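Local structure of homoserine O-acetyltransferase (Bacillus anthracis str. 'Ames Ancestor', 3I1I) at residues A[49-54]-A[95-100]; A[125-130]-A[281-286]; A[241-246]-A[258-263]. The protein probably transfers an acetyl group from acetyl-CoA to the hydroxyl of L-homoserine, an early step of methionine biosynthesis, using an alpha/beta hydrolase scaffold. One frame throughout, in Å; residues are numbered along the deposited sequence.

Overall arrangement
Contact 1 (49-54 with 95-100) closes along the chain before contact 2 (125-130 with 281-286) opens, and contact 3 (241-246 with 258-263) is nested inside the long excursion that contact 2 closes. Contacts 1 and 2 are buried near the middle of the alpha/beta hydrolase fold, about 12 Å apart centre to centre, and they touch where Phe51 and Cys95 meet Thr283 of helix 277-289. Contact 3 lies about 31 Å from the chain centre, and its centre is about 35 Å from that of contact 2. Helices 259-270 and 277-289 are consecutive, and contacts 2 and 3 both reach the second subunit, so the region between 125 and 286 takes part both in the buried packing and in the contact with the second subunit.

Contact 1 of 3, residues A[49-54]-A[95-100]; sequences HYFSAT and CNVQVK
Two primary amides, Asn96 and Gln98, extend from segment 95-100 and grip successive carbonyls of the loop 49-54. Gln98, its CG anti to the carbonyl carbon and its chain extended beyond, sends NE2 to Ser52 O at 2.7 Å; the bond is nearly straight, at 161°, and lies close to the plane of both groups. On its way the amide crosses Thr54 at about a right angle, with CG2 of the threonine 3.4 Å from Gln98 NE2. Asn96 has its CG anti to the backbone N (chi1 -171°), which brings ND2 to a lone pair of Ala53 O at 2.8 Å, although the acceptor is tilted from the amide plane. Its other end, OD1, accepts from Gln98 N in an Asx turn, so the carboxamide is held at both ends. The loop itself is a type I beta turn, Tyr50 to Ala53, following strand 44-48 of the alpha/beta hydrolase sheet, and the His49 side chain lies near the presumed nucleophile elbow. The His49 imidazole folds back over this turn: ND1 donates to Tyr50 O at 2.7 Å with the acceptor in the ring plane, while Thr54 N sits over the centre of one ring face. Tyr50 O also receives Ala53 N, and NE2 of the histidine is hydrogen-bonded to Asn93 N. Between the segments a water donates to Phe51 O and Ala53 O and accepts from Val97 N. Beside it Val97 points its branches at the turn, CG2 reaching Ser52 CA at 3.7 Å and CG1 meeting Phe51 CE2 at 4.2 Å.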
loop_
_atom_site.group_PDB
_atom_site.type_symbol
_atom_site.label_atom_id
_atom_site.label_comp_id
_atom_site.label_asym_id
_atom_site.label_seq_id
_atom_site.Cartn_x
_atom_site.Cartn_y
_atom_site.Cartn_z
ATOM N N HIS A 49 19.931 -16.062 -0.869
ATOM C CA HIS A 49 18.920 -15.596 -1.808
ATOM C C HIS A 49 18.028 -14.448 -1.310
ATOM O O HIS A 49 17.926 -14.200 -0.114
ATOM C CB HIS A 49 18.132 -16.784 -2.379
ATOM C CG HIS A 49 16.994 -17.265 -1.538
ATOM N ND1 HIS A 49 15.843 -16.532 -1.344
ATOM C CD2 HIS A 49 16.772 -18.469 -0.958
ATOM C CE1 HIS A 49 14.986 -17.242 -0.629
ATOM N NE2 HIS A 49 15.519 -18.430 -0.397
ATOM N N TYR A 50 17.432 -13.727 -2.252
ATOM C CA TYR A 50 16.629 -12.549 -1.931
ATOM C C TYR A 50 15.148 -12.932 -1.732
ATOM O O TYR A 50 14.767 -14.080 -1.944
ATOM C CB TYR A 50 16.784 -11.420 -2.994
ATOM C CG TYR A 50 16.416 -11.796 -4.400
ATOM C CD1 TYR A 50 15.117 -11.622 -4.866
ATOM C CD2 TYR A 50 17.358 -12.362 -5.265
ATOM C CE1 TYR A 50 14.746 -11.986 -6.179
ATOM C CE2 TYR A 50 17.018 -12.722 -6.571
ATOM C CZ TYR A 50 15.706 -12.513 -7.016
ATOM O OH TYR A 50 15.359 -12.850 -8.283
ATOM N N PHE A 51 14.358 -11.925 -1.337
ATOM C CA PHE A 51 12.960 -12.048 -0.830
ATOM C C PHE A 51 12.141 -13.171 -1.446
ATOM O O PHE A 51 11.749 -14.098 -0.761
ATOM C CB PHE A 51 12.200 -10.690 -1.019
ATOM C CG PHE A 51 10.865 -10.607 -0.285
ATOM C CD1 PHE A 51 10.757 -9.928 0.902
ATOM C CD2 PHE A 51 9.727 -11.212 -0.800
ATOM C CE1 PHE A 51 9.557 -9.872 1.576
ATOM C CE2 PHE A 51 8.525 -11.165 -0.128
ATOM C CZ PHE A 51 8.437 -10.491 1.058
ATOM N N SER A 52 11.882 -13.073 -2.733
ATOM C CA SER A 52 10.964 -14.001 -3.418
ATOM C C SER A 52 11.653 -15.160 -4.149
ATOM O O SER A 52 10.968 -15.938 -4.803
ATOM C CB SER A 52 10.131 -13.224 -4.451
ATOM O OG SER A 52 11.053 -12.472 -5.244
ATOM N N ALA A 53 12.975 -15.263 -4.045
ATOM C CA ALA A 53 13.753 -16.313 -4.752
ATOM C C ALA A 53 13.887 -17.618 -3.944
ATOM O O ALA A 53 13.089 -17.889 -3.051
ATOM C CB ALA A 53 15.133 -15.776 -5.158
ATOM N N THR A 54 14.897 -18.419 -4.285
ATOM C CA THR A 54 15.110 -19.766 -3.774
ATOM C C THR A 54 16.615 -20.082 -3.818
ATOM O O THR A 54 17.412 -19.256 -4.251
ATOM C CB THR A 54 14.352 -20.851 -4.634
ATOM O OG1 THR A 54 15.009 -21.068 -5.909
ATOM C CG2 THR A 54 12.912 -20.467 -4.875
ATOM N N CYS A 95 10.439 -19.813 5.643
ATOM C CA CYS A 95 9.232 -19.215 5.098
ATOM C C CYS A 95 9.348 -18.806 3.619
ATOM O O CYS A 95 8.768 -17.783 3.203
ATOM C CB CYS A 95 8.841 -17.999 5.913
ATOM S SG CYS A 95 8.608 -18.383 7.646
ATOM N N ASN A 96 10.068 -19.612 2.828
ATOM C CA ASN A 96 10.246 -19.301 1.429
ATOM C C ASN A 96 8.867 -19.069 0.839
ATOM O O ASN A 96 7.950 -19.850 1.103
ATOM C CB ASN A 96 10.964 -20.428 0.693
ATOM C CG ASN A 96 11.355 -20.030 -0.712
ATOM O OD1 ASN A 96 10.523 -20.028 -1.617
ATOM N ND2 ASN A 96 12.636 -19.706 -0.913
ATOM N N VAL A 97 8.708 -18.003 0.068
ATOM C CA VAL A 97 7.374 -17.629 -0.408
ATOM C C VAL A 97 6.875 -18.537 -1.524
ATOM O O VAL A 97 5.663 -18.765 -1.652
ATOM C CB VAL A 97 7.291 -16.141 -0.850
ATOM C CG1 VAL A 97 7.781 -15.258 0.270
ATOM C CG2 VAL A 97 8.073 -15.899 -2.145
ATOM N N GLN A 98 7.797 -19.061 -2.322
ATOM C CA GLN A 98 7.453 -19.937 -3.447
ATOM C C GLN A 98 7.210 -21.324 -2.952
ATOM O O GLN A 98 7.831 -22.277 -3.445
ATOM C CB GLN A 98 8.596 -20.017 -4.435
ATOM C CG GLN A 98 8.882 -18.748 -5.127
ATOM C CD GLN A 98 9.837 -18.981 -6.266
ATOM O OE1 GLN A 98 9.619 -19.883 -7.099
ATOM N NE2 GLN A 98 10.916 -18.176 -6.322
ATOM N N VAL A 99 6.314 -21.441 -1.973
ATOM C CA VAL A 99 6.141 -22.697 -1.240
ATOM C C VAL A 99 5.466 -23.754 -2.105
ATOM O O VAL A 99 5.659 -24.926 -1.869
ATOM C CB VAL A 99 5.322 -22.530 0.068
ATOM C CG1 VAL A 99 3.844 -22.808 -0.187
ATOM C CG2 VAL A 99 5.864 -23.504 1.139
ATOM N N LYS A 100 4.700 -23.347 -3.107
ATOM C CA LYS A 100 4.097 -24.300 -4.033
ATOM C C LYS A 100 5.085 -24.821 -5.083
ATOM O O LYS A 100 4.840 -25.865 -5.678
ATOM C CB LYS A 100 2.854 -23.712 -4.721
ATOM C CG LYS A 100 1.864 -23.022 -3.756
ATOM C CD LYS A 100 0.512 -22.720 -4.436
ATOM C CE LYS A 100 -0.060 -21.324 -4.092
ATOM N NZ LYS A 100 -0.911 -20.822 -5.209
HETATM O O HOH W 1 11.250 -16.788 -1.013
#

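Contact 2 of 3, residues A[125-130]-A[281-286]; sequences PVFTFL and MYTAKA
Within the alpha/beta hydrolase fold, the lead-in to helix 129-142 packs across helix 277-289, which comes from the far end of a long excursion of the chain. Apolar contact centres on Ala286, whose CB sits in the angle between two phenylalanine rings, which lie in roughly perpendicular directions from it. It makes CH-pi contacts over a face of each, 3.9 Å from the Phe127 centroid and 4.0 Å from that of Phe129, somewhat off centre in both cases. Phe127 reaches this place with its CG in the crowded position between backbone N and carbonyl carbon (chi1 85°), and its CE2 also touches Tyr282 CB at 4.0 Å. The Tyr282 ring in turn lies beside the preceding loop, CE2 standing 3.4 Å from Pro125 O, while its OH is hydrogen-bonded to Phe124 O. Lys285 runs its CG past Val126 CG1, and its NZ is taken up by Val254 O and Lys253 O of the second subunit. No direct hydrogen bond joins the two segments; polar contact is made through water instead. One water accepts from Phe127 N and donates to Tyr282 O, and a second accepts from Phe129 N at 2.9 Å and donates to Ala286 O at 2.8 Å.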
loop_
_atom_site.group_PDB
_atom_site.type_symbol
_atom_site.label_atom_id
_atom_site.label_comp_id
_atom_site.label_asym_id
_atom_site.label_seq_id
_atom_site.Cartn_x
_atom_site.Cartn_y
_atom_site.Cartn_z
ATOM N N PRO A 125 6.666 -19.379 14.256
ATOM C CA PRO A 125 7.395 -18.348 14.981
ATOM C C PRO A 125 7.966 -17.284 14.069
ATOM O O PRO A 125 8.289 -17.557 12.925
ATOM C CB PRO A 125 8.549 -19.107 15.634
ATOM C CG PRO A 125 8.734 -20.315 14.801
ATOM C CD PRO A 125 7.371 -20.671 14.270
ATOM N N VAL A 126 8.099 -16.084 14.605
ATOM C CA VAL A 126 8.795 -15.028 13.934
ATOM C C VAL A 126 10.240 -15.437 13.752
ATOM O O VAL A 126 10.896 -15.926 14.734
ATOM C CB VAL A 126 8.725 -13.738 14.748
ATOM C CG1 VAL A 126 9.627 -12.676 14.124
ATOM C CG2 VAL A 126 7.234 -13.280 14.870
ATOM N N PHE A 127 10.726 -15.252 12.518
ATOM C CA PHE A 127 12.120 -15.459 12.207
ATOM C C PHE A 127 12.801 -14.187 11.720
ATOM O O PHE A 127 12.154 -13.302 11.161
ATOM C CB PHE A 127 12.279 -16.580 11.158
ATOM C CG PHE A 127 12.149 -16.121 9.717
ATOM C CD1 PHE A 127 13.275 -15.863 8.968
ATOM C CD2 PHE A 127 10.898 -15.977 9.122
ATOM C CE1 PHE A 127 13.180 -15.469 7.652
ATOM C CE2 PHE A 127 10.772 -15.568 7.806
ATOM C CZ PHE A 127 11.914 -15.305 7.061
ATOM N N THR A 128 14.124 -14.158 11.906
ATOM C CA THR A 128 14.985 -13.127 11.389
ATOM C C THR A 128 16.012 -13.740 10.446
ATOM O O THR A 128 16.138 -14.960 10.331
ATOM C CB THR A 128 15.765 -12.468 12.516
ATOM O OG1 THR A 128 16.731 -13.399 13.050
ATOM C CG2 THR A 128 14.804 -12.003 13.593
ATOM N N PHE A 129 16.764 -12.890 9.779
ATOM C CA PHE A 129 17.805 -13.367 8.893
ATOM C C PHE A 129 18.987 -13.880 9.648
ATOM O O PHE A 129 19.821 -14.562 9.088
ATOM C CB PHE A 129 18.171 -12.309 7.840
ATOM C CG PHE A 129 17.037 -12.065 6.855
ATOM C CD1 PHE A 129 16.553 -13.116 6.063
ATOM C CD2 PHE A 129 16.415 -10.833 6.768
ATOM C CE1 PHE A 129 15.480 -12.935 5.200
ATOM C CE2 PHE A 129 15.337 -10.651 5.902
ATOM C CZ PHE A 129 14.864 -11.716 5.124
ATOM N N LEU A 130 19.043 -13.606 10.948
ATOM C CA LEU A 130 20.027 -14.268 11.792
ATOM C C LEU A 130 19.651 -15.752 11.983
ATOM O O LEU A 130 20.542 -16.628 11.944
ATOM C CB LEU A 130 20.208 -13.546 13.096
ATOM C CG LEU A 130 21.130 -14.197 14.125
ATOM C CD1 LEU A 130 22.463 -14.606 13.514
ATOM C CD2 LEU A 130 21.292 -13.206 15.328
HETATM N N MSE A 281 4.017 -12.670 4.443
HETATM C CA MSE A 281 3.985 -11.845 5.648
HETATM C C MSE A 281 5.226 -12.086 6.532
HETATM O O MSE A 281 5.838 -11.112 6.989
HETATM C CB MSE A 281 2.755 -12.109 6.538
HETATM C CG MSE A 281 1.392 -11.799 5.969
HETATM SE SE MSE A 281 0.029 -12.123 7.404
HETATM C CE MSE A 281 1.101 -11.965 8.930
ATOM N N TYR A 282 5.541 -13.355 6.822
ATOM C CA TYR A 282 6.663 -13.679 7.734
ATOM C C TYR A 282 7.987 -13.165 7.191
ATOM O O TYR A 282 8.805 -12.613 7.951
ATOM C CB TYR A 282 6.770 -15.171 8.004
ATOM C CG TYR A 282 5.902 -15.620 9.137
ATOM C CD1 TYR A 282 4.577 -15.920 8.933
ATOM C CD2 TYR A 282 6.399 -15.736 10.436
ATOM C CE1 TYR A 282 3.764 -16.317 9.974
ATOM C CE2 TYR A 282 5.579 -16.151 11.479
ATOM C CZ TYR A 282 4.265 -16.432 11.229
ATOM O OH TYR A 282 3.406 -16.834 12.211
ATOM N N THR A 283 8.154 -13.286 5.874
ATOM C CA THR A 283 9.375 -12.824 5.203
ATOM C C THR A 283 9.399 -11.292 5.225
ATOM O O THR A 283 10.434 -10.716 5.538
ATOM C CB THR A 283 9.450 -13.365 3.766
ATOM O OG1 THR A 283 9.365 -14.778 3.820
ATOM C CG2 THR A 283 10.771 -12.976 3.065
ATOM N N ALA A 284 8.260 -10.635 4.946
ATOM C CA ALA A 284 8.171 -9.160 5.103
ATOM C C ALA A 284 8.513 -8.750 6.547
ATOM O O ALA A 284 9.254 -7.780 6.776
ATOM C CB ALA A 284 6.803 -8.601 4.661
ATOM N N LYS A 285 8.024 -9.524 7.509
ATOM C CA LYS A 285 8.360 -9.278 8.917
ATOM C C LYS A 285 9.882 -9.381 9.192
ATOM O O LYS A 285 10.470 -8.541 9.879
ATOM C CB LYS A 285 7.596 -10.245 9.813
ATOM C CG LYS A 285 7.817 -10.014 11.320
ATOM C CD LYS A 285 7.041 -8.811 11.892
ATOM C CE LYS A 285 7.334 -8.712 13.390
ATOM N NZ LYS A 285 6.342 -7.994 14.261
ATOM N N ALA A 286 10.517 -10.397 8.616
ATOM C CA ALA A 286 11.960 -10.550 8.726
ATOM C C ALA A 286 12.664 -9.319 8.168
ATOM O O ALA A 286 13.673 -8.846 8.730
ATOM C CB ALA A 286 12.445 -11.848 7.990
HETATM O O HOH W 2 9.422 -13.383 10.467
HETATM O O HOH W 3 15.710 -10.228 10.071
#

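Contact 3 of 3, residues A[241-246]-A[258-263]; sequences YPRNSI and TSFEKE
Apolar contact between the chain leaving helix 234-240 and the first turn of helix 259-270 is concentrated on Phe260 and Tyr241, which meet at the roots of their side chains, Phe260 CB lying 3.9 Å from Tyr241 CB. The backbone carbonyl adds a van der Waals contact, with Tyr241 O 3.4 Å from Phe260 CB. The phenylalanine adopts the crowded position between backbone N and carbonyl carbon (chi1 61°), which turns its ring back over the start of the helix, where Thr258 OG1 sits 3.0 Å above the centre of one face. Tyr241, with CG anti to its carbonyl carbon, runs its ring the other way along the helix toward Ile264 and Leu267.

Both segments belong to the helical region inserted in the alpha/beta hydrolase fold, far from the chain centre and against the second subunit. The helix start is a classic capping box: Thr258 OG1 accepts from Glu261 N, and Thr258 N donates to Glu261 OE1 at 2.9 Å. That same carboxylate oxygen accepts a hydrogen bond from the Thr258 hydroxyl on its anti lone pair, so it accepts twice.

Flat polar groups add two further meetings. Phe260 CE2 stands over the centre of the Arg243 guanidinium, 3.8 Å above its plane, with the two planes 68° apart; NH1 and NH2 are engaged by Leu288 O and Asn184 O of the second subunit, so the arginine spans this packing and the subunit interface. Glu263 OE2 approaches the Tyr241 ring in plane, at its edge, and is 3.5 Å from Tyr241 CB. Across from the helix start, Asn244 sets its CB 3.7 Å from Ser259 OG, while its OD1 closes an Asx turn by accepting from Ile246 N at 2.7 Å.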
loop_
_atom_site.group_PDB
_atom_site.type_symbol
_atom_site.label_atom_id
_atom_site.label_comp_id
_atom_site.label_asym_id
_atom_site.label_seq_id
_atom_site.Cartn_x
_atom_site.Cartn_y
_atom_site.Cartn_z
ATOM N N TYR A 241 6.013 1.656 -18.798
ATOM C CA TYR A 241 4.551 1.651 -18.818
ATOM C C TYR A 241 4.063 3.093 -19.019
ATOM O O TYR A 241 3.496 3.730 -18.103
ATOM C CB TYR A 241 4.001 1.017 -17.518
ATOM C CG TYR A 241 4.810 -0.174 -17.088
ATOM C CD1 TYR A 241 5.844 -0.027 -16.157
ATOM C CD2 TYR A 241 4.595 -1.440 -17.661
ATOM C CE1 TYR A 241 6.624 -1.092 -15.782
ATOM C CE2 TYR A 241 5.384 -2.521 -17.305
ATOM C CZ TYR A 241 6.396 -2.336 -16.353
ATOM O OH TYR A 241 7.188 -3.380 -15.975
ATOM N N PRO A 242 4.299 3.637 -20.216
ATOM C CA PRO A 242 4.078 5.068 -20.387
ATOM C C PRO A 242 2.597 5.426 -20.356
ATOM O O PRO A 242 1.723 4.619 -20.691
ATOM C CB PRO A 242 4.663 5.353 -21.783
ATOM C CG PRO A 242 4.493 4.065 -22.543
ATOM C CD PRO A 242 4.526 2.949 -21.502
ATOM N N ARG A 243 2.325 6.658 -19.975
ATOM C CA ARG A 243 0.962 7.150 -19.964
ATOM C C ARG A 243 0.380 7.242 -21.379
ATOM O O ARG A 243 0.994 7.740 -22.275
ATOM C CB ARG A 243 0.937 8.514 -19.282
ATOM C CG ARG A 243 -0.455 9.020 -18.942
ATOM C CD ARG A 243 -0.375 10.334 -18.118
ATOM N NE ARG A 243 -0.044 10.084 -16.726
ATOM C CZ ARG A 243 -0.930 9.785 -15.770
ATOM N NH1 ARG A 243 -2.221 9.703 -16.040
ATOM N NH2 ARG A 243 -0.530 9.586 -14.510
ATOM N N ASN A 244 -0.830 6.749 -21.549
ATOM C CA ASN A 244 -1.600 6.940 -22.776
ATOM C C ASN A 244 -2.484 8.182 -22.584
ATOM O O ASN A 244 -3.438 8.145 -21.811
ATOM C CB ASN A 244 -2.445 5.711 -23.054
ATOM C CG ASN A 244 -3.350 5.871 -24.267
ATOM O OD1 ASN A 244 -3.680 6.983 -24.712
ATOM N ND2 ASN A 244 -3.780 4.752 -24.797
ATOM N N SER A 245 -2.171 9.256 -23.310
ATOM C CA SER A 245 -2.865 10.521 -23.164
ATOM C C SER A 245 -4.100 10.673 -24.048
ATOM O O SER A 245 -4.691 11.750 -24.099
ATOM C CB SER A 245 -1.901 11.670 -23.448
ATOM O OG SER A 245 -0.831 11.627 -22.537
ATOM N N ILE A 246 -4.510 9.590 -24.695
ATOM C CA ILE A 246 -5.638 9.599 -25.588
ATOM C C ILE A 246 -6.794 8.829 -24.979
ATOM O O ILE A 246 -7.867 9.314 -25.003
ATOM C CB ILE A 246 -5.247 9.010 -26.974
ATOM C CG1 ILE A 246 -4.119 9.842 -27.598
ATOM C CG2 ILE A 246 -6.444 8.952 -27.914
ATOM C CD1 ILE A 246 -4.451 11.324 -27.781
ATOM N N THR A 258 -6.348 2.738 -16.168
ATOM C CA THR A 258 -5.476 3.225 -17.235
ATOM C C THR A 258 -4.703 2.053 -17.813
ATOM O O THR A 258 -4.670 0.941 -17.248
ATOM C CB THR A 258 -4.433 4.282 -16.715
ATOM O OG1 THR A 258 -3.554 3.675 -15.742
ATOM C CG2 THR A 258 -5.120 5.504 -16.159
ATOM N N SER A 259 -4.059 2.276 -18.939
ATOM C CA SER A 259 -3.336 1.182 -19.572
ATOM C C SER A 259 -2.105 0.838 -18.763
ATOM O O SER A 259 -1.720 -0.313 -18.719
ATOM C CB SER A 259 -2.947 1.544 -21.000
ATOM O OG SER A 259 -2.125 2.697 -21.020
ATOM N N PHE A 260 -1.474 1.823 -18.117
ATOM C CA PHE A 260 -0.331 1.472 -17.258
ATOM C C PHE A 260 -0.781 0.636 -16.071
ATOM O O PHE A 260 -0.097 -0.341 -15.739
ATOM C CB PHE A 260 0.567 2.653 -16.860
ATOM C CG PHE A 260 -0.114 3.735 -16.085
ATOM C CD1 PHE A 260 -0.226 3.655 -14.719
ATOM C CD2 PHE A 260 -0.589 4.882 -16.736
ATOM C CE1 PHE A 260 -0.871 4.694 -13.981
ATOM C CE2 PHE A 260 -1.241 5.914 -16.033
ATOM C CZ PHE A 260 -1.362 5.822 -14.640
ATOM N N GLU A 261 -1.959 0.937 -15.498
ATOM C CA GLU A 261 -2.460 0.128 -14.398
ATOM C C GLU A 261 -2.703 -1.320 -14.836
ATOM O O GLU A 261 -2.399 -2.261 -14.079
ATOM C CB GLU A 261 -3.731 0.716 -13.806
ATOM C CG GLU A 261 -3.524 1.935 -12.913
ATOM C CD GLU A 261 -4.839 2.594 -12.512
ATOM O OE1 GLU A 261 -5.531 3.176 -13.386
ATOM O OE2 GLU A 261 -5.170 2.524 -11.307
ATOM N N LYS A 262 -3.245 -1.492 -16.053
ATOM C CA LYS A 262 -3.464 -2.814 -16.634
ATOM C C LYS A 262 -2.174 -3.601 -16.840
ATOM O O LYS A 262 -2.099 -4.758 -16.442
ATOM C CB LYS A 262 -4.174 -2.707 -17.975
ATOM C CG LYS A 262 -5.662 -2.473 -17.839
ATOM C CD LYS A 262 -6.331 -2.196 -19.160
ATOM C CE LYS A 262 -7.770 -1.776 -18.909
ATOM N NZ LYS A 262 -8.433 -1.285 -20.187
ATOM N N GLU A 263 -1.179 -2.990 -17.471
ATOM C CA GLU A 263 0.115 -3.660 -17.664
ATOM C C GLU A 263 0.682 -4.087 -16.295
ATOM O O GLU A 263 0.935 -5.253 -16.072
ATOM C CB GLU A 263 1.094 -2.787 -18.445
ATOM C CG GLU A 263 0.576 -2.462 -19.850
ATOM C CD GLU A 263 1.074 -1.117 -20.488
ATOM O OE1 GLU A 263 0.784 -0.950 -21.707
ATOM O OE2 GLU A 263 1.723 -0.244 -19.826
#